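Local coordinates for Lmo0135 protein (Listeria monocytogenes EGD-e, PDB 5ISU) that serves as the substrate-binding protein of an ABC transporter and probably takes part in peptide uptake across the membrane, at residues V24-P28 against I213-Q217; V30-Y35 against I165-N171; L42-Q46 against Q487-R493; Y49-E55 against I148-I154; S177-K181 against L193-Y199. One frame throughout, in Å; residues are numbered along the deposited sequence.

Contact 1 (V24-P28 against I213-Q217)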
# COMPACT_ATOMS: atom_id res chain seq x y z
N VAL A 24 6.58 7.99 14.80
CA VAL A 24 6.37 6.70 14.12
C VAL A 24 6.23 5.65 15.23
O VAL A 24 6.62 5.89 16.38
CB VAL A 24 7.49 6.36 13.13
CG1 VAL A 24 7.52 7.39 12.03
CG2 VAL A 24 8.84 6.27 13.82
N THR A 25 5.72 4.48 14.87
CA THR A 25 5.42 3.45 15.87
C THR A 25 6.49 2.40 16.18
O THR A 25 6.51 1.87 17.29
CB THR A 25 4.12 2.71 15.49
OG1 THR A 25 4.27 2.09 14.22
CG2 THR A 25 2.94 3.70 15.46
N GLY A 26 7.36 2.10 15.22
CA GLY A 26 8.41 1.09 15.43
C GLY A 26 9.74 1.47 14.82
O GLY A 26 9.89 2.57 14.28
N ASP A 27 10.71 0.55 14.93
CA ASP A 27 12.04 0.75 14.37
C ASP A 27 12.02 0.46 12.89
O ASP A 27 11.32 -0.45 12.45
CB ASP A 27 13.11 -0.17 14.99
CG ASP A 27 13.49 0.21 16.41
OD1 ASP A 27 12.80 -0.22 17.37
OD2 ASP A 27 14.55 0.87 16.57
N PRO A 28 12.83 1.20 12.12
CA PRO A 28 12.87 0.88 10.71
C PRO A 28 13.70 -0.40 10.51
O PRO A 28 14.36 -0.85 11.43
CB PRO A 28 13.60 2.08 10.11
CG PRO A 28 14.55 2.49 11.19
CD PRO A 28 13.85 2.19 12.49
N ILE A 213 10.45 7.47 17.69
CA ILE A 213 9.82 6.17 17.87
C ILE A 213 9.05 6.03 19.19
O ILE A 213 9.66 5.87 20.22
CB ILE A 213 10.90 5.06 17.79
CG1 ILE A 213 11.69 5.17 16.48
CG2 ILE A 213 10.27 3.68 17.92
CD1 ILE A 213 12.84 4.19 16.35
N THR A 214 7.71 6.10 19.14
CA THR A 214 6.87 5.94 20.34
C THR A 214 5.65 5.07 19.99
O THR A 214 4.78 5.48 19.21
CB THR A 214 6.41 7.29 20.98
OG1 THR A 214 7.54 8.15 21.16
CG2 THR A 214 5.73 7.05 22.36
N LYS A 215 5.63 3.89 20.61
CA LYS A 215 4.61 2.85 20.41
C LYS A 215 3.25 3.17 21.05
O LYS A 215 2.23 3.19 20.36
CB LYS A 215 5.19 1.55 20.99
CG LYS A 215 4.45 0.27 20.67
CD LYS A 215 5.29 -0.92 21.15
CE LYS A 215 4.66 -2.26 20.82
NZ LYS A 215 3.39 -2.47 21.56
N ASP A 216 3.24 3.44 22.36
CA ASP A 216 1.98 3.75 23.08
C ASP A 216 1.31 5.02 22.55
O ASP A 216 1.87 6.12 22.63
CB ASP A 216 2.25 3.84 24.59
CG ASP A 216 0.96 3.92 25.41
OD1 ASP A 216 0.36 5.01 25.50
OD2 ASP A 216 0.59 2.89 26.03
N GLN A 217 0.10 4.87 22.00
CA GLN A 217 -0.64 6.01 21.42
C GLN A 217 -1.10 7.05 22.44
O GLN A 217 -1.11 8.23 22.13
CB GLN A 217 -1.80 5.53 20.55
CG GLN A 217 -1.33 4.83 19.28
CD GLN A 217 -0.68 5.79 18.28
OE1 GLN A 217 0.55 5.88 18.18
NE2 GLN A 217 -1.52 6.55 17.57
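Ile213 lies along the first segment and meets it at several points: its CG1 is 4.1 Å from Val24 CG2, its CG2 3.8 Å from Gly26 O, and its CD1 4.5 Å from Pro28 CD and 3.7 Å from Asp27 OD2. The m,t rotamer of Ile213 carries CD1 along the neighbouring chain as far as Pro28. The carboxylate of Asp27 is engaged elsewhere, with Gly188 N, in the turn of the hairpin 180-186/190-195, and the hydroxyl of Tyr185 on its first strand. Val24 and Ile213 form a parallel bridge, CA to CA 5.1 Å, at the ends of strands 19-24 and 208-213, neighbours in the four-stranded mixed sheet of this periplasmic-binding-protein-like fold. The one hydrogen bond between the two segments runs from Thr214 N to Val24 O (3.0 Å, 158° at the hydrogen), and the same carbonyl receives a CA-H...O contact from Ile213 CA at 3.5 Å. Beyond this bridge the strands end. Thr25 and Lys215 still run side by side, their CA atoms 4.7 Å apart, with Thr25 O 3.8 Å from Lys215 CA. Asp216 then caps helix 217-225, its OD1 accepting from Ala219 N, while Pro28 packs on Val40, Thr41 and Ile44 of helix 39-48.

Contact 2 (V30-Y35 against I165-N171)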
# COMPACT_ATOMS: atom_id res chain seq x y z
N VAL A 30 15.86 -2.26 6.95
CA VAL A 30 16.94 -1.77 6.10
C VAL A 30 16.48 -0.59 5.22
O VAL A 30 15.61 -0.75 4.36
CB VAL A 30 17.48 -2.91 5.22
CG1 VAL A 30 18.66 -2.43 4.38
CG2 VAL A 30 17.89 -4.09 6.09
N ILE A 31 17.06 0.59 5.43
CA ILE A 31 16.68 1.79 4.66
C ILE A 31 17.37 1.78 3.28
O ILE A 31 18.41 2.43 3.06
CB ILE A 31 16.99 3.09 5.43
CG1 ILE A 31 16.45 2.97 6.87
CG2 ILE A 31 16.39 4.29 4.71
CD1 ILE A 31 16.77 4.14 7.77
N ASN A 32 16.76 1.02 2.37
CA ASN A 32 17.28 0.82 1.02
C ASN A 32 16.07 0.46 0.15
O ASN A 32 15.40 -0.55 0.42
CB ASN A 32 18.34 -0.30 1.03
CG ASN A 32 19.05 -0.46 -0.31
OD1 ASN A 32 18.43 -0.58 -1.37
ND2 ASN A 32 20.37 -0.50 -0.26
N PRO A 33 15.77 1.27 -0.87
CA PRO A 33 14.58 1.05 -1.71
C PRO A 33 14.49 -0.27 -2.44
O PRO A 33 13.42 -0.62 -2.92
CB PRO A 33 14.63 2.21 -2.70
CG PRO A 33 16.03 2.64 -2.73
CD PRO A 33 16.55 2.43 -1.35
N ASN A 34 15.61 -0.98 -2.58
CA ASN A 34 15.57 -2.31 -3.20
C ASN A 34 14.90 -3.33 -2.26
O ASN A 34 14.52 -4.39 -2.71
CB ASN A 34 16.99 -2.80 -3.56
CG ASN A 34 17.57 -2.13 -4.80
OD1 ASN A 34 17.03 -1.16 -5.31
ND2 ASN A 34 18.68 -2.67 -5.29
N TYR A 35 14.76 -3.00 -0.98
CA TYR A 35 14.19 -3.94 -0.00
C TYR A 35 13.07 -3.37 0.87
O TYR A 35 12.27 -4.14 1.39
CB TYR A 35 15.32 -4.49 0.89
CG TYR A 35 16.45 -5.09 0.07
CD1 TYR A 35 16.38 -6.39 -0.40
CD2 TYR A 35 17.57 -4.32 -0.27
CE1 TYR A 35 17.39 -6.92 -1.18
CE2 TYR A 35 18.58 -4.84 -1.04
CZ TYR A 35 18.49 -6.14 -1.50
OH TYR A 35 19.50 -6.66 -2.27
N ILE A 165 23.73 -6.68 -0.59
CA ILE A 165 23.30 -5.31 -0.40
C ILE A 165 22.39 -5.15 0.80
O ILE A 165 22.55 -4.19 1.56
CB ILE A 165 22.62 -4.75 -1.67
CG1 ILE A 165 23.62 -4.77 -2.84
CG2 ILE A 165 22.15 -3.32 -1.44
CD1 ILE A 165 23.03 -4.37 -4.18
N GLU A 166 21.47 -6.09 1.01
CA GLU A 166 20.52 -5.99 2.13
C GLU A 166 21.20 -5.97 3.52
O GLU A 166 20.72 -5.30 4.42
CB GLU A 166 19.47 -7.12 2.05
CG GLU A 166 18.31 -6.98 3.05
CD GLU A 166 17.27 -8.10 2.95
OE1 GLU A 166 17.65 -9.26 2.69
OE2 GLU A 166 16.06 -7.83 3.19
N LYS A 167 22.32 -6.67 3.68
CA LYS A 167 23.03 -6.75 4.97
C LYS A 167 24.20 -5.77 5.12
O LYS A 167 24.71 -5.60 6.21
CB LYS A 167 23.51 -8.19 5.26
CG LYS A 167 22.44 -9.13 5.84
CD LYS A 167 21.17 -9.17 4.99
CE LYS A 167 20.15 -10.19 5.48
NZ LYS A 167 20.63 -11.59 5.33
N SER A 168 24.62 -5.15 4.02
CA SER A 168 25.75 -4.20 4.03
C SER A 168 25.64 -3.10 5.09
O SER A 168 24.58 -2.48 5.24
CB SER A 168 25.90 -3.54 2.65
OG SER A 168 26.93 -2.57 2.64
N ASP A 169 26.74 -2.87 5.80
CA ASP A 169 26.81 -1.83 6.83
C ASP A 169 26.71 -0.42 6.22
O ASP A 169 26.49 0.56 6.92
CB ASP A 169 28.02 -2.02 7.80
CG ASP A 169 29.38 -2.05 7.10
OD1 ASP A 169 29.51 -1.58 5.95
OD2 ASP A 169 30.36 -2.53 7.73
N LYS A 170 26.83 -0.34 4.89
CA LYS A 170 26.62 0.94 4.20
C LYS A 170 25.17 1.43 4.35
O LYS A 170 24.89 2.63 4.18
CB LYS A 170 27.02 0.83 2.73
CG LYS A 170 28.53 0.73 2.54
CD LYS A 170 28.90 0.52 1.08
CE LYS A 170 30.41 0.42 0.92
NZ LYS A 170 30.80 0.24 -0.50
N ASN A 171 24.24 0.51 4.64
CA ASN A 171 22.83 0.87 4.86
C ASN A 171 22.65 1.54 6.21
O ASN A 171 21.59 2.09 6.48
CB ASN A 171 21.90 -0.34 4.78
CG ASN A 171 21.83 -0.92 3.39
OD1 ASN A 171 21.48 -0.23 2.43
ND2 ASN A 171 22.13 -2.20 3.27
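An Asx turn shapes the loop that leads from strand 19-24 to helix 39-48, and the contact pins this turn to the loop between helix 156-159 and strand 180-186. Asn32 OD1 accepts from Asn34 N (3.1 Å), which holds the side-chain amide so that its other end faces the second segment, where Asn32 ND2 donates to Asn171 OD1 at 2.9 Å and a nearly straight 171°. Asn171 in turn uses its ND2 to bind Ile165 O at 2.7 Å, so two asparagine amides in series tie the Asx turn to the backbone of the 165-171 loop. An ST turn at Ser168, whose OG accepts from Lys170 N (3.2 Å), leads into the 3-10 turn that carries Asn171. Just before the Asx turn, Ile31 is the centre of an inverse gamma turn, and Val30 sends CG1 to within 3.6 Å of Asn171 CG and CG2 to within 3.5 Å of Glu166 O. Phe159 of helix 156-159 covers Asn32, Ile165 and Asn171. At the other end the Tyr35 ring lies against residues 165 and 166, with its hydroxyl hydrogen-bonded to Gln108 O. Ile165 CG2 sits at the ring edge, 3.9 Å from Tyr35 CE2, while Glu166 CB forms a CH-pi contact over one ring face, 3.7 Å from the Tyr35 centroid and 7° off the normal.

Contact 3 (L42-Q46 against Q487-R493)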
# COMPACT_ATOMS: atom_id res chain seq x y z
N LEU A 42 9.54 2.68 4.88
CA LEU A 42 9.10 3.43 3.70
C LEU A 42 8.92 4.91 4.02
O LEU A 42 9.20 5.76 3.19
CB LEU A 42 7.80 2.84 3.11
CG LEU A 42 7.96 1.54 2.32
CD1 LEU A 42 6.63 0.87 1.97
CD2 LEU A 42 8.77 1.78 1.05
N THR A 43 8.44 5.19 5.23
CA THR A 43 8.21 6.56 5.66
C THR A 43 9.54 7.30 5.71
O THR A 43 9.64 8.43 5.24
CB THR A 43 7.52 6.58 7.05
OG1 THR A 43 6.27 5.91 6.97
CG2 THR A 43 7.28 8.00 7.55
N ILE A 44 10.57 6.64 6.24
CA ILE A 44 11.90 7.25 6.35
C ILE A 44 12.55 7.35 4.97
O ILE A 44 13.12 8.40 4.61
CB ILE A 44 12.77 6.52 7.40
CG1 ILE A 44 12.11 6.67 8.77
CG2 ILE A 44 14.18 7.09 7.42
CD1 ILE A 44 12.80 5.96 9.90
N GLN A 45 12.39 6.30 4.17
CA GLN A 45 12.93 6.30 2.80
C GLN A 45 12.41 7.47 1.94
O GLN A 45 13.14 8.03 1.14
CB GLN A 45 12.60 4.98 2.13
CG GLN A 45 12.75 4.98 0.63
CD GLN A 45 12.41 3.62 0.05
OE1 GLN A 45 12.98 2.62 0.46
NE2 GLN A 45 11.49 3.58 -0.91
N GLN A 46 11.14 7.81 2.12
CA GLN A 46 10.52 8.90 1.34
C GLN A 46 11.26 10.22 1.57
O GLN A 46 11.32 11.06 0.69
CB GLN A 46 9.06 9.07 1.74
CG GLN A 46 8.26 9.96 0.82
CD GLN A 46 8.07 9.35 -0.55
OE1 GLN A 46 8.24 8.14 -0.72
NE2 GLN A 46 7.70 10.17 -1.51
N GLN A 487 -0.21 11.47 1.50
CA GLN A 487 -0.37 10.32 0.61
C GLN A 487 -0.30 9.04 1.39
O GLN A 487 0.21 9.02 2.51
CB GLN A 487 0.71 10.31 -0.48
CG GLN A 487 2.08 9.90 0.03
CD GLN A 487 3.11 9.74 -1.07
OE1 GLN A 487 2.95 10.26 -2.16
NE2 GLN A 487 4.20 9.05 -0.75
N PRO A 488 -0.77 7.94 0.79
CA PRO A 488 -0.76 6.66 1.49
C PRO A 488 0.62 6.28 2.03
O PRO A 488 1.64 6.67 1.45
CB PRO A 488 -1.17 5.67 0.40
CG PRO A 488 -2.01 6.49 -0.53
CD PRO A 488 -1.32 7.81 -0.58
N VAL A 489 0.61 5.57 3.15
CA VAL A 489 1.80 5.03 3.83
C VAL A 489 2.79 6.00 4.49
O VAL A 489 3.00 5.94 5.69
CB VAL A 489 2.63 4.09 2.89
CG1 VAL A 489 3.75 3.39 3.66
CG2 VAL A 489 1.76 3.04 2.21
N THR A 490 3.42 6.86 3.69
CA THR A 490 4.50 7.73 4.16
C THR A 490 4.12 9.07 4.75
O THR A 490 5.00 9.87 5.02
CB THR A 490 5.43 8.05 2.98
OG1 THR A 490 4.76 8.95 2.08
CG2 THR A 490 5.81 6.75 2.25
N MET A 491 2.83 9.30 4.93
CA MET A 491 2.26 10.56 5.45
C MET A 491 2.32 11.62 4.39
O MET A 491 1.28 12.06 3.93
CB MET A 491 2.91 11.07 6.75
CG MET A 491 2.85 10.09 7.89
SD MET A 491 3.65 10.80 9.33
CE MET A 491 3.69 9.40 10.43
N PHE A 492 3.51 12.05 4.00
CA PHE A 492 3.64 13.06 2.96
C PHE A 492 4.54 12.58 1.84
O PHE A 492 5.39 11.69 2.04
CB PHE A 492 4.19 14.36 3.51
CG PHE A 492 3.23 15.13 4.37
CD1 PHE A 492 2.21 15.87 3.79
CD2 PHE A 492 3.38 15.20 5.74
CE1 PHE A 492 1.33 16.61 4.55
CE2 PHE A 492 2.52 15.95 6.51
CZ PHE A 492 1.48 16.64 5.91
N ARG A 493 4.36 13.22 0.69
CA ARG A 493 5.11 12.92 -0.51
C ARG A 493 6.46 13.57 -0.42
O ARG A 493 7.49 12.93 -0.71
CB ARG A 493 4.37 13.48 -1.73
CG ARG A 493 4.99 13.20 -3.11
CD ARG A 493 4.22 13.93 -4.22
NE ARG A 493 4.14 15.36 -3.91
CZ ARG A 493 5.10 16.26 -4.13
NH1 ARG A 493 6.23 15.92 -4.72
NH2 ARG A 493 4.93 17.51 -3.75
O HOH W 1 8.04 10.73 5.30
O HOH W 2 5.94 6.71 -2.44
O HOH W 3 10.37 13.47 -0.64
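Helix 39-48 packs here against the two-stranded antiparallel ribbon 486-487/491-492, with positive phi at Val489 in the connecting turn and at Met491, where the second strand begins. Gln46 makes the most extensive contact. Its t,p side chain folds across the ribbon, bringing CG to 3.6 Å from Phe492 O and letting NE2 donate to Arg493 O at 2.9 Å, almost linearly (171°). Thr490, chi1 p, turns its hydroxyl inward: OG1 donates to Phe492 O (2.8 Å) and accepts from NE2 of the p,t side chain of Gln487 (2.9 Å), and its CG2 lies 3.7 Å from Leu42 O. Val489, chi1 t, sets CG1 4.1 Å from Leu42 CB. Thr43 in its m rotamer directs OG1 back along the helix to Arg39 O; Thr43 OG1 is also 3.8 Å from Thr490 CA, where the two backbones come closest, CA to CA 4.2 Å. Arg493 leads away from the helix, with NE on Thr485 OG1 and its guanidinium in a cation-pi contact with Trp54. Met491 and Phe492 pack on Leu472 of strand 462-475. Waters link the backbones as well: water 1 donates to Thr43 O (2.8 Å) and Thr490 O (3.2 Å), and water 3 donates to Gln46 O and Arg493 O, each at 2.9 Å.

Contact 4 (Y49-E55 against I148-I154)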
# COMPACT_ATOMS: atom_id res chain seq x y z
N TYR A 49 15.34 9.28 0.01
CA TYR A 49 15.48 8.97 -1.41
C TYR A 49 14.36 9.55 -2.27
O TYR A 49 13.20 9.49 -1.91
CB TYR A 49 15.45 7.46 -1.61
CG TYR A 49 16.61 6.69 -1.02
CD1 TYR A 49 16.61 6.30 0.32
CD2 TYR A 49 17.68 6.30 -1.82
CE1 TYR A 49 17.66 5.57 0.85
CE2 TYR A 49 18.74 5.58 -1.29
CZ TYR A 49 18.71 5.21 0.03
OH TYR A 49 19.75 4.50 0.53
N ALA A 50 14.74 10.06 -3.44
CA ALA A 50 13.81 10.58 -4.41
C ALA A 50 13.54 9.49 -5.49
O ALA A 50 14.44 8.71 -5.82
CB ALA A 50 14.37 11.83 -5.05
N PRO A 51 12.30 9.43 -6.04
CA PRO A 51 11.98 8.49 -7.11
C PRO A 51 12.17 9.12 -8.52
O PRO A 51 12.44 10.31 -8.62
CB PRO A 51 10.51 8.21 -6.87
CG PRO A 51 9.99 9.56 -6.43
CD PRO A 51 11.09 10.15 -5.58
N LEU A 52 12.04 8.33 -9.58
CA LEU A 52 12.12 8.90 -10.93
C LEU A 52 10.88 9.78 -11.15
O LEU A 52 10.98 10.89 -11.68
CB LEU A 52 12.18 7.82 -12.00
CG LEU A 52 13.42 6.92 -11.94
CD1 LEU A 52 13.27 5.76 -12.92
CD2 LEU A 52 14.68 7.71 -12.21
N PHE A 53 9.73 9.26 -10.73
CA PHE A 53 8.45 9.95 -10.83
C PHE A 53 7.71 9.78 -9.52
O PHE A 53 7.93 8.78 -8.82
CB PHE A 53 7.61 9.35 -11.95
CG PHE A 53 8.24 9.47 -13.31
CD1 PHE A 53 9.12 8.51 -13.75
CD2 PHE A 53 7.94 10.54 -14.13
CE1 PHE A 53 9.70 8.60 -15.01
CE2 PHE A 53 8.51 10.66 -15.38
CZ PHE A 53 9.40 9.68 -15.83
N TRP A 54 6.85 10.73 -9.18
CA TRP A 54 6.07 10.63 -7.97
C TRP A 54 4.88 9.71 -8.26
O TRP A 54 4.11 9.97 -9.15
CB TRP A 54 5.57 12.00 -7.51
CG TRP A 54 6.64 13.01 -7.20
CD1 TRP A 54 6.93 14.12 -7.91
CD2 TRP A 54 7.57 12.98 -6.10
NE1 TRP A 54 7.96 14.81 -7.32
CE2 TRP A 54 8.37 14.12 -6.21
CE3 TRP A 54 7.78 12.10 -5.05
CZ2 TRP A 54 9.38 14.42 -5.30
CZ3 TRP A 54 8.80 12.39 -4.12
CH2 TRP A 54 9.59 13.52 -4.26
N GLU A 55 4.76 8.63 -7.49
CA GLU A 55 3.70 7.63 -7.64
C GLU A 55 2.28 8.17 -7.54
O GLU A 55 1.44 7.87 -8.38
CB GLU A 55 3.89 6.52 -6.58
CG GLU A 55 2.75 5.50 -6.48
CD GLU A 55 3.02 4.34 -5.52
OE1 GLU A 55 4.01 4.41 -4.77
OE2 GLU A 55 2.23 3.37 -5.52
N ILE A 148 8.06 1.79 -13.47
CA ILE A 148 8.93 2.94 -13.66
C ILE A 148 8.52 4.11 -12.74
O ILE A 148 9.38 4.83 -12.24
CB ILE A 148 8.95 3.42 -15.14
CG1 ILE A 148 9.68 2.40 -16.01
CG2 ILE A 148 9.65 4.76 -15.29
CD1 ILE A 148 9.64 2.73 -17.49
N LYS A 149 7.21 4.29 -12.54
CA LYS A 149 6.67 5.36 -11.68
C LYS A 149 6.78 5.11 -10.17
O LYS A 149 6.38 5.97 -9.39
CB LYS A 149 5.19 5.60 -11.98
CG LYS A 149 4.84 5.92 -13.41
CD LYS A 149 5.37 7.24 -13.88
CE LYS A 149 4.71 7.57 -15.21
NZ LYS A 149 5.17 8.89 -15.71
N THR A 150 7.26 3.94 -9.76
CA THR A 150 7.45 3.59 -8.34
C THR A 150 8.92 3.19 -8.08
O THR A 150 9.21 2.42 -7.17
CB THR A 150 6.49 2.44 -7.90
OG1 THR A 150 6.70 1.27 -8.73
CG2 THR A 150 5.02 2.86 -8.01
N PHE A 151 9.83 3.79 -8.85
CA PHE A 151 11.24 3.45 -8.83
C PHE A 151 12.16 4.51 -8.18
O PHE A 151 12.21 5.67 -8.63
CB PHE A 151 11.68 3.24 -10.28
CG PHE A 151 13.02 2.59 -10.41
CD1 PHE A 151 13.12 1.21 -10.44
CD2 PHE A 151 14.17 3.34 -10.50
CE1 PHE A 151 14.35 0.59 -10.55
CE2 PHE A 151 15.40 2.72 -10.62
CZ PHE A 151 15.49 1.34 -10.66
N PHE A 152 12.92 4.07 -7.17
CA PHE A 152 13.89 4.91 -6.45
C PHE A 152 15.29 4.37 -6.75
O PHE A 152 15.59 3.24 -6.39
CB PHE A 152 13.67 4.84 -4.93
CG PHE A 152 12.35 5.40 -4.45
CD1 PHE A 152 11.18 4.66 -4.57
CD2 PHE A 152 12.28 6.64 -3.83
CE1 PHE A 152 9.96 5.17 -4.10
CE2 PHE A 152 11.08 7.16 -3.37
CZ PHE A 152 9.91 6.42 -3.50
N PRO A 153 16.15 5.15 -7.43
CA PRO A 153 17.47 4.61 -7.68
C PRO A 153 18.38 4.62 -6.46
O PRO A 153 18.16 5.39 -5.50
CB PRO A 153 18.04 5.54 -8.76
CG PRO A 153 17.27 6.79 -8.65
CD PRO A 153 15.91 6.39 -8.18
N ILE A 154 19.37 3.71 -6.48
CA ILE A 154 20.40 3.66 -5.42
C ILE A 154 21.74 4.06 -6.06
O ILE A 154 21.86 4.09 -7.27
CB ILE A 154 20.43 2.31 -4.66
CG1 ILE A 154 20.77 1.12 -5.57
CG2 ILE A 154 19.08 2.08 -4.00
CD1 ILE A 154 20.89 -0.20 -4.81
O HOH W 4 17.12 7.92 -5.12
O HOH W 5 9.53 6.49 -9.89
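Leu52 and Pro51 occupy the apolar centre. Leu52 CD1 packs 3.5 Å from Phe151 CD2 and 4.4 Å from Ile148 CG2, while Pro51 CB makes a CH-pi contact over the Phe152 ring, 3.8 Å from its centroid. On one flank Tyr49 CB lies 4.0 Å from Phe152 CD2; on another Phe53 CE1 meets Ile148 CG2 at 3.9 Å. Within this packing the two backbones are joined by Leu52 N donating to Phe151 O (2.8 Å). Water 4 bridges Ala50 O and Pro153 O, and water 5 accepts from both Phe53 N and Phe151 N. Farther out, Lys149 NZ sits over the Phe53 ring in a cation-pi contact, 3.9 Å from the centroid, and at the exposed edge Glu55 CD touches Thr150 CG2 at 3.5 Å. These irregular segments form a buried seam: Phe151 and Pro153 pack on Thr99 of helix 93-104, Phe152 on Gln45 and Gln46 of helix 39-48, and Phe53 and Ile148 on Leu66 of strand 63-68.

Contact 5 (S177-K181 against L193-Y199)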
# COMPACT_ATOMS: atom_id res chain seq x y z
N SER A 177 19.07 10.77 -2.46
CA SER A 177 18.79 11.89 -3.34
C SER A 177 17.58 12.70 -2.86
O SER A 177 17.20 13.70 -3.48
CB SER A 177 18.51 11.36 -4.74
OG SER A 177 17.48 10.38 -4.68
N GLY A 178 16.99 12.29 -1.74
CA GLY A 178 15.82 12.96 -1.19
C GLY A 178 16.16 14.27 -0.50
O GLY A 178 17.32 14.62 -0.37
N PRO A 179 15.13 14.99 -0.03
CA PRO A 179 15.33 16.30 0.61
C PRO A 179 16.04 16.32 1.95
O PRO A 179 16.45 17.39 2.34
CB PRO A 179 13.90 16.81 0.77
CG PRO A 179 13.06 15.59 0.83
CD PRO A 179 13.70 14.62 -0.11
N TYR A 180 16.16 15.18 2.63
CA TYR A 180 16.81 15.08 3.93
C TYR A 180 17.93 14.03 3.98
O TYR A 180 17.71 12.87 3.63
CB TYR A 180 15.76 14.86 5.05
CG TYR A 180 14.97 16.13 5.22
CD1 TYR A 180 15.45 17.16 6.02
CD2 TYR A 180 13.83 16.36 4.48
CE1 TYR A 180 14.77 18.36 6.11
CE2 TYR A 180 13.15 17.56 4.58
CZ TYR A 180 13.61 18.55 5.39
OH TYR A 180 12.92 19.74 5.44
N LYS A 181 19.12 14.48 4.38
CA LYS A 181 20.32 13.65 4.49
C LYS A 181 20.32 12.97 5.83
O LYS A 181 19.82 13.52 6.81
CB LYS A 181 21.60 14.50 4.41
CG LYS A 181 21.71 15.36 3.18
CD LYS A 181 23.06 16.06 3.08
CE LYS A 181 23.23 17.13 4.15
NZ LYS A 181 24.54 17.80 4.01
N LEU A 193 17.74 13.56 10.69
CA LEU A 193 18.13 13.92 9.35
C LEU A 193 18.31 15.43 9.27
O LEU A 193 17.79 16.17 10.11
CB LEU A 193 17.02 13.53 8.38
CG LEU A 193 16.39 12.13 8.39
CD1 LEU A 193 15.17 12.13 7.47
CD2 LEU A 193 17.36 11.05 7.94
N GLU A 194 19.00 15.89 8.23
CA GLU A 194 19.19 17.33 7.99
C GLU A 194 18.97 17.63 6.52
O GLU A 194 19.26 16.79 5.66
CB GLU A 194 20.56 17.81 8.47
CG GLU A 194 21.76 17.30 7.68
CD GLU A 194 23.09 17.78 8.24
OE1 GLU A 194 23.12 18.56 9.24
OE2 GLU A 194 24.12 17.37 7.68
N ARG A 195 18.52 18.85 6.22
CA ARG A 195 18.19 19.20 4.84
C ARG A 195 19.33 19.08 3.81
O ARG A 195 20.50 19.35 4.10
CB ARG A 195 17.53 20.56 4.74
CG ARG A 195 18.43 21.76 5.01
CD ARG A 195 17.63 23.06 4.86
NE ARG A 195 18.26 24.17 5.55
CZ ARG A 195 17.70 25.36 5.74
NH1 ARG A 195 16.46 25.58 5.30
NH2 ARG A 195 18.36 26.32 6.40
N PHE A 196 18.95 18.65 2.61
CA PHE A 196 19.87 18.53 1.50
C PHE A 196 19.69 19.78 0.68
O PHE A 196 18.65 19.96 0.06
CB PHE A 196 19.55 17.26 0.72
CG PHE A 196 20.35 17.08 -0.53
CD1 PHE A 196 21.72 17.31 -0.53
CD2 PHE A 196 19.75 16.59 -1.67
CE1 PHE A 196 22.46 17.10 -1.68
CE2 PHE A 196 20.49 16.40 -2.82
CZ PHE A 196 21.84 16.65 -2.83
N ASN A 197 20.66 20.68 0.71
CA ASN A 197 20.51 21.97 0.01
C ASN A 197 20.38 21.87 -1.50
O ASN A 197 19.69 22.69 -2.09
CB ASN A 197 21.65 22.93 0.36
CG ASN A 197 21.58 23.38 1.81
OD1 ASN A 197 20.52 23.36 2.42
ND2 ASN A 197 22.71 23.81 2.35
N ASP A 198 21.00 20.87 -2.11
CA ASP A 198 20.92 20.72 -3.57
C ASP A 198 19.80 19.77 -4.02
O ASP A 198 19.86 19.23 -5.12
CB ASP A 198 22.27 20.25 -4.10
CG ASP A 198 23.39 21.21 -3.75
OD1 ASP A 198 23.20 22.44 -3.90
OD2 ASP A 198 24.47 20.73 -3.35
N TYR A 199 18.81 19.56 -3.16
CA TYR A 199 17.64 18.74 -3.50
C TYR A 199 17.06 19.27 -4.80
O TYR A 199 16.84 20.47 -4.95
CB TYR A 199 16.62 18.80 -2.37
CG TYR A 199 15.34 18.06 -2.66
CD1 TYR A 199 15.35 16.69 -2.92
CD2 TYR A 199 14.11 18.72 -2.63
CE1 TYR A 199 14.17 16.01 -3.18
CE2 TYR A 199 12.94 18.04 -2.85
CZ TYR A 199 12.98 16.67 -3.14
OH TYR A 199 11.80 15.98 -3.39
O HOH W 6 23.01 20.31 2.20
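Three backbone hydrogen bonds join the segments: Phe196 N to Pro179 O (2.8 Å), Lys181 N to Glu194 O (2.6 Å) and Glu194 N to Lys181 O (2.9 Å). The last two make Lys181 and Glu194 a hydrogen-bonded antiparallel pair; Tyr180 and Arg195, CA atoms 4.4 Å apart, form the adjacent non-hydrogen-bonded pair. They belong to the beta hairpin 180-186/190-195, at the edge of the four-stranded sheet. A type I turn, Phe196 to Tyr199, follows it, closed by Tyr199 N on Phe196 O (3.2 Å). Water 6 accepts from Asn197 N (2.8 Å) and donates to Arg195 O (3.3 Å). Lys181 NZ makes a long salt bridge to Glu194 OE2, 3.7 Å. Arg195 NH1 forms a salt bridge with Asp16 and donates to Pro204 O; the Tyr180 hydroxyl bonds to Leu206 O, and the Tyr199 hydroxyl to Asp494. Gly178 O accepts from His86, and Ser177 OG from Ala50 N. Over the Tyr199 ring, Pro179 CB makes a CH-pi contact 3.7 Å from the centroid, 3° off the normal.

In the fold
Helix 39-48 and its flanking loops connect most of these contacts. Contacts 1 and 2 use the loop before it, contact 3 the helix itself, contact 4 the loop after it. Their second segments come from far along the chain, contact 3 reaching near the C-terminus, so this early region is held by much later parts. Contact 3 touches contacts 1, 2 and 4, with centres about 15, 18 and 13 Å away; Pro33 packs on Ile154 between contacts 2 and 4. Contact 5, whose centre is about 16 Å from that of contact 4, meets it through Ser177 and Tyr199. Contacts 1 and 5, about 23 Å between centres, share the four-stranded mixed sheet, at strands 19-24, 208-213, 190-195 and 180-186.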